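Local coordinates for tight junction protein ZO-3 (Homo sapiens, PDB 3KFV) that serves as a scaffold at tight junctions, linking transmembrane proteins such as claudins and occludin to the actin cytoskeleton, here represented by its SH3 and guanylate kinase-like domains, at residues 135-148 with 287-299. Sequence-based numbering, arbitrary orientation.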
loop_
_atom_site.group_PDB
_atom_site.type_symbol
_atom_site.label_atom_id
_atom_site.label_comp_id
_atom_site.label_asym_id
_atom_site.label_seq_id
_atom_site.Cartn_x
_atom_site.Cartn_y
_atom_site.Cartn_z
ATOM N N GLU A 135 -1.677 11.334 15.296
ATOM C CA GLU A 135 -2.765 10.398 15.532
ATOM C C GLU A 135 -2.209 9.172 16.226
ATOM O O GLU A 135 -1.420 8.432 15.646
ATOM C CB GLU A 135 -3.399 9.992 14.201
ATOM C CG GLU A 135 -4.649 9.158 14.322
ATOM C CD GLU A 135 -4.978 8.407 13.041
ATOM O OE1 GLU A 135 -6.072 7.795 12.965
ATOM O OE2 GLU A 135 -4.141 8.417 12.109
ATOM N N ARG A 136 -2.598 8.957 17.474
ATOM C CA ARG A 136 -2.185 7.745 18.168
ATOM C C ARG A 136 -2.818 6.534 17.496
ATOM O O ARG A 136 -4.029 6.503 17.272
ATOM C CB ARG A 136 -2.558 7.808 19.652
ATOM C CG ARG A 136 -1.727 8.806 20.455
ATOM C CD ARG A 136 -1.935 8.648 21.959
ATOM N NE ARG A 136 -1.684 7.280 22.411
ATOM C CZ ARG A 136 -1.465 6.930 23.675
ATOM N NH1 ARG A 136 -1.455 7.850 24.633
ATOM N NH2 ARG A 136 -1.244 5.659 23.981
ATOM N N VAL A 137 -1.993 5.546 17.156
ATOM C CA VAL A 137 -2.471 4.338 16.482
ATOM C C VAL A 137 -2.055 3.072 17.230
ATOM O O VAL A 137 -1.070 3.065 17.965
ATOM C CB VAL A 137 -1.951 4.238 15.014
ATOM C CG1 VAL A 137 -2.587 5.293 14.129
ATOM C CG2 VAL A 137 -0.440 4.337 14.968
ATOM N N VAL A 138 -2.811 1.998 17.028
ATOM C CA VAL A 138 -2.462 0.689 17.574
ATOM C C VAL A 138 -2.558 -0.355 16.465
ATOM O O VAL A 138 -3.144 -0.091 15.416
ATOM C CB VAL A 138 -3.385 0.275 18.757
ATOM C CG1 VAL A 138 -3.048 1.066 20.016
ATOM C CG2 VAL A 138 -4.859 0.428 18.380
ATOM N N LEU A 139 -1.976 -1.532 16.694
ATOM C CA LEU A 139 -2.044 -2.629 15.729
ATOM C C LEU A 139 -3.198 -3.594 16.008
ATOM O O LEU A 139 -3.352 -4.091 17.123
ATOM C CB LEU A 139 -0.732 -3.413 15.707
ATOM C CG LEU A 139 0.468 -2.779 15.005
ATOM C CD1 LEU A 139 1.711 -3.623 15.233
ATOM C CD2 LEU A 139 0.202 -2.590 13.516
ATOM N N ARG A 140 -4.001 -3.860 14.984
ATOM C CA ARG A 140 -5.064 -4.855 15.074
ATOM C C ARG A 140 -5.186 -5.603 13.756
ATOM O O ARG A 140 -4.795 -5.104 12.708
ATOM C CB ARG A 140 -6.408 -4.202 15.404
ATOM C CG ARG A 140 -6.476 -3.504 16.751
ATOM C CD ARG A 140 -6.529 -4.472 17.915
ATOM N NE ARG A 140 -6.941 -3.804 19.149
ATOM C CZ ARG A 140 -6.105 -3.295 20.054
ATOM N NH1 ARG A 140 -4.791 -3.370 19.873
ATOM N NH2 ARG A 140 -6.588 -2.709 21.146
ATOM N N GLU A 141 -5.733 -6.807 13.817
ATOM C CA GLU A 141 -6.065 -7.555 12.621
ATOM C C GLU A 141 -7.247 -6.843 11.980
ATOM O O GLU A 141 -8.142 -6.380 12.680
ATOM C CB GLU A 141 -6.449 -8.977 13.015
ATOM C CG GLU A 141 -6.372 -9.997 11.906
ATOM C CD GLU A 141 -6.658 -11.400 12.414
ATOM O OE1 GLU A 141 -6.513 -11.629 13.641
ATOM O OE2 GLU A 141 -7.027 -12.270 11.592
ATOM N N ALA A 142 -7.247 -6.734 10.659
ATOM C CA ALA A 142 -8.319 -6.032 9.973
ATOM C C ALA A 142 -9.656 -6.687 10.277
ATOM O O ALA A 142 -9.777 -7.914 10.275
ATOM C CB ALA A 142 -8.074 -6.001 8.480
ATOM N N SER A 143 -10.659 -5.863 10.553
ATOM C CA SER A 143 -12.005 -6.364 10.792
ATOM C C SER A 143 -12.774 -6.270 9.492
ATOM O O SER A 143 -13.987 -6.100 9.480
ATOM C CB SER A 143 -12.701 -5.542 11.869
ATOM O OG SER A 143 -12.762 -4.178 11.486
ATOM N N PHE A 144 -12.039 -6.354 8.393
ATOM C CA PHE A 144 -12.627 -6.352 7.060
ATOM C C PHE A 144 -11.649 -7.027 6.104
ATOM O O PHE A 144 -10.460 -7.165 6.411
ATOM C CB PHE A 144 -12.952 -4.922 6.608
ATOM C CG PHE A 144 -11.751 -4.031 6.485
ATOM C CD1 PHE A 144 -11.145 -3.828 5.258
ATOM C CD2 PHE A 144 -11.225 -3.397 7.595
ATOM C CE1 PHE A 144 -10.038 -3.008 5.140
ATOM C CE2 PHE A 144 -10.109 -2.574 7.481
ATOM C CZ PHE A 144 -9.518 -2.384 6.253
ATOM N N LYS A 145 -12.150 -7.475 4.959
ATOM C CA LYS A 145 -11.267 -8.069 3.966
ATOM C C LYS A 145 -10.524 -6.974 3.198
ATOM O O LYS A 145 -11.135 -6.114 2.558
ATOM C CB LYS A 145 -12.034 -9.027 3.049
ATOM C CG LYS A 145 -12.190 -10.424 3.667
ATOM C CD LYS A 145 -13.112 -11.317 2.865
ATOM C CE LYS A 145 -13.064 -12.755 3.373
ATOM N NZ LYS A 145 -13.956 -13.681 2.585
ATOM N N ARG A 146 -9.200 -7.006 3.292
ATOM C CA ARG A 146 -8.354 -5.944 2.763
ATOM C C ARG A 146 -8.330 -5.945 1.239
ATOM O O ARG A 146 -8.262 -7.002 0.617
ATOM C CB ARG A 146 -6.929 -6.097 3.306
ATOM C CG ARG A 146 -6.833 -6.125 4.826
ATOM C CD ARG A 146 -5.436 -6.534 5.298
ATOM N NE ARG A 146 -4.390 -5.675 4.750
ATOM C CZ ARG A 146 -3.084 -5.887 4.895
ATOM N NH1 ARG A 146 -2.645 -6.930 5.575
ATOM N NH2 ARG A 146 -2.211 -5.053 4.354
ATOM N N PRO A 147 -8.386 -4.750 0.628
ATOM C CA PRO A 147 -8.274 -4.704 -0.835
ATOM C C PRO A 147 -6.953 -5.320 -1.270
ATOM O O PRO A 147 -5.984 -5.285 -0.516
ATOM C CB PRO A 147 -8.299 -3.203 -1.142
ATOM C CG PRO A 147 -8.999 -2.590 0.025
ATOM C CD PRO A 147 -8.598 -3.415 1.213
ATOM N N VAL A 148 -6.912 -5.892 -2.465
ATOM C CA VAL A 148 -5.691 -6.521 -2.944
ATOM C C VAL A 148 -5.258 -5.875 -4.247
ATOM O O VAL A 148 -6.004 -5.867 -5.225
ATOM C CB VAL A 148 -5.871 -8.054 -3.151
ATOM C CG1 VAL A 148 -4.586 -8.674 -3.684
ATOM C CG2 VAL A 148 -6.293 -8.735 -1.855
ATOM N N ILE A 287 -2.278 -13.925 -0.050
ATOM C CA ILE A 287 -3.449 -13.120 0.265
ATOM C C ILE A 287 -4.094 -13.571 1.580
ATOM O O ILE A 287 -4.399 -12.756 2.447
ATOM C CB ILE A 287 -4.491 -13.181 -0.856
ATOM C CG1 ILE A 287 -3.916 -12.608 -2.150
ATOM C CG2 ILE A 287 -5.752 -12.435 -0.455
ATOM C CD1 ILE A 287 -4.860 -12.727 -3.342
ATOM N N ARG A 288 -4.294 -14.877 1.730
ATOM C CA ARG A 288 -4.909 -15.415 2.941
ATOM C C ARG A 288 -4.033 -15.227 4.175
ATOM O O ARG A 288 -4.535 -15.165 5.295
ATOM C CB ARG A 288 -5.237 -16.898 2.774
ATOM C CG ARG A 288 -6.342 -17.179 1.796
ATOM C CD ARG A 288 -6.693 -18.653 1.807
ATOM N NE ARG A 288 -7.518 -19.018 0.661
ATOM C CZ ARG A 288 -7.067 -19.669 -0.407
ATOM N NH1 ARG A 288 -5.793 -20.046 -0.478
ATOM N NH2 ARG A 288 -7.899 -19.951 -1.400
ATOM N N GLU A 289 -2.725 -15.153 3.972
ATOM C CA GLU A 289 -1.806 -14.976 5.086
ATOM C C GLU A 289 -1.818 -13.539 5.564
ATOM O O GLU A 289 -2.151 -13.254 6.711
ATOM C CB GLU A 289 -0.392 -15.345 4.667
ATOM C CG GLU A 289 0.636 -15.165 5.754
ATOM C CD GLU A 289 2.048 -15.212 5.200
ATOM O OE1 GLU A 289 2.453 -14.237 4.513
ATOM O OE2 GLU A 289 2.749 -16.227 5.441
ATOM N N GLN A 290 -1.453 -12.632 4.666
ATOM C CA GLN A 290 -1.341 -11.222 5.011
ATOM C C GLN A 290 -2.671 -10.636 5.458
ATOM O O GLN A 290 -2.707 -9.572 6.063
ATOM C CB GLN A 290 -0.726 -10.425 3.854
ATOM C CG GLN A 290 0.681 -10.889 3.517
ATOM C CD GLN A 290 1.473 -9.868 2.731
ATOM O OE1 GLN A 290 0.983 -8.777 2.435
ATOM N NE2 GLN A 290 2.710 -10.214 2.384
ATOM N N GLN A 291 -3.760 -11.350 5.189
ATOM C CA GLN A 291 -5.083 -10.935 5.652
ATOM C C GLN A 291 -5.219 -11.091 7.163
ATOM O O GLN A 291 -6.080 -10.467 7.787
ATOM C CB GLN A 291 -6.179 -11.738 4.954
ATOM C CG GLN A 291 -7.542 -11.622 5.610
ATOM C CD GLN A 291 -8.097 -10.229 5.515
ATOM O OE1 GLN A 291 -7.914 -9.557 4.507
ATOM N NE2 GLN A 291 -8.776 -9.778 6.568
ATOM N N THR A 292 -4.369 -11.928 7.751
ATOM C CA THR A 292 -4.395 -12.143 9.194
ATOM C C THR A 292 -3.393 -11.237 9.925
ATOM O O THR A 292 -3.465 -11.085 11.148
ATOM C CB THR A 292 -4.125 -13.620 9.562
ATOM O OG1 THR A 292 -2.743 -13.932 9.334
ATOM C CG2 THR A 292 -5.015 -14.566 8.743
ATOM N N ARG A 293 -2.466 -10.644 9.173
ATOM C CA ARG A 293 -1.476 -9.730 9.742
ATOM C C ARG A 293 -2.143 -8.473 10.264
ATOM O O ARG A 293 -3.044 -7.932 9.621
ATOM C CB ARG A 293 -0.439 -9.320 8.697
ATOM C CG ARG A 293 0.504 -10.418 8.234
ATOM C CD ARG A 293 1.708 -9.785 7.567
ATOM N NE ARG A 293 2.431 -10.683 6.668
ATOM C CZ ARG A 293 3.090 -11.770 7.064
ATOM N NH1 ARG A 293 3.098 -12.122 8.347
ATOM N NH2 ARG A 293 3.732 -12.517 6.172
ATOM N N PRO A 294 -1.696 -7.995 11.432
ATOM C CA PRO A 294 -2.230 -6.789 12.076
ATOM C C PRO A 294 -1.825 -5.507 11.345
ATOM O O PRO A 294 -0.658 -5.317 11.003
ATOM C CB PRO A 294 -1.565 -6.826 13.457
ATOM C CG PRO A 294 -0.295 -7.574 13.213
ATOM C CD PRO A 294 -0.729 -8.680 12.305
ATOM N N ILE A 295 -2.792 -4.630 11.116
ATOM C CA ILE A 295 -2.530 -3.354 10.474
ATOM C C ILE A 295 -2.729 -2.196 11.456
ATOM O O ILE A 295 -3.332 -2.367 12.522
ATOM C CB ILE A 295 -3.452 -3.157 9.258
ATOM C CG1 ILE A 295 -4.921 -3.189 9.688
ATOM C CG2 ILE A 295 -3.192 -4.231 8.228
ATOM C CD1 ILE A 295 -5.896 -3.028 8.542
ATOM N N TRP A 296 -2.224 -1.018 11.092
ATOM C CA TRP A 296 -2.385 0.169 11.921
ATOM C C TRP A 296 -3.841 0.577 11.929
ATOM O O TRP A 296 -4.548 0.386 10.938
ATOM C CB TRP A 296 -1.531 1.325 11.395
ATOM C CG TRP A 296 -0.077 1.066 11.496
ATOM C CD1 TRP A 296 0.808 0.929 10.469
ATOM C CD2 TRP A 296 0.672 0.892 12.699
ATOM N NE1 TRP A 296 2.068 0.680 10.958
ATOM C CE2 TRP A 296 2.007 0.651 12.328
ATOM C CE3 TRP A 296 0.344 0.918 14.055
ATOM C CZ2 TRP A 296 3.011 0.442 13.265
ATOM C CZ3 TRP A 296 1.339 0.707 14.978
ATOM C CH2 TRP A 296 2.655 0.475 14.583
ATOM N N THR A 297 -4.278 1.152 13.045
ATOM C CA THR A 297 -5.661 1.589 13.205
ATOM C C THR A 297 -5.758 2.576 14.374
ATOM O O THR A 297 -5.006 2.477 15.341
ATOM C CB THR A 297 -6.608 0.371 13.409
ATOM O OG1 THR A 297 -7.906 0.811 13.830
ATOM C CG2 THR A 297 -6.047 -0.578 14.444
ATOM N N ALA A 298 -6.676 3.529 14.280
ATOM C CA ALA A 298 -6.796 4.573 15.297
ATOM C C ALA A 298 -7.025 4.028 16.707
ATOM O O ALA A 298 -7.926 3.221 16.932
ATOM C CB ALA A 298 -7.900 5.559 14.924
ATOM N N GLU A 299 -6.203 4.483 17.649
ATOM C CA GLU A 299 -6.328 4.088 19.047
ATOM C C GLU A 299 -7.334 4.975 19.765
ATOM O O GLU A 299 -8.484 4.591 19.968
ATOM C CB GLU A 299 -4.970 4.173 19.747
ATOM C CG GLU A 299 -5.017 3.953 21.259
ATOM C CD GLU A 299 -3.655 4.132 21.925
ATOM O OE1 GLU A 299 -3.397 3.457 22.951
ATOM O OE2 GLU A 299 -2.842 4.946 21.421
#
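Backbone pairing joins Val138 to Thr297 and Arg140 to Ile295, making strands 135-141 and 294-298 antiparallel neighbours. Val138 N donates to Thr297 O at 2.8 Å with an N-H...O angle of 170°, and Arg140 N to Ile295 O at 3.0 Å; the return bond from Thr297 N is weak. Past these pairs, Glu299 N reaches Arg136 O.

Apolar contacts form on both faces of the strand pair. Leu139 CD2 lies 3.6 Å from the centroid of the Trp296 six-membered ring, 14° off its normal, a CH-pi contact over the face; Val137 CG2 approaches the same ring obliquely, and Tyr6 of strand 5-9 also meets it. On the opposite face, Ile295 CD1 packs against Ala142 CB of the loop following strand 135-141, and Ile295 CG2 lies 3.7 Å above the Arg146 guanidinium plane, over its centre.

Polar side chains hold both ends. Arg136 NE forms a salt bridge to Glu299 OE2 (2.8 Å), entering from above the carboxylate plane. A bend at chi2 (66°) turns the Gln291 carboxamide toward the 144-146 backbone, where NE2 donates to Phe144 O (3.1 Å) and OE1 accepts from Arg146 N (3.1 Å) on an in-plane lone pair. A leucine here would probably leave Phe144 O and Arg146 N without these partners and hold this part of the loop less firmly. Arg146 NH2 bonds Tyr219 O.

The chemistry thus implies a two-part join: strand pairing that brings the chain's C-terminal strand into the sheet containing the SH3 strands, as in MAGUK SH3-guanylate kinase units, and two hydrogen bonds of the Gln291 carboxamide, which tie the 142-147 loop to the chain between helix 278-290 and strand 294-298.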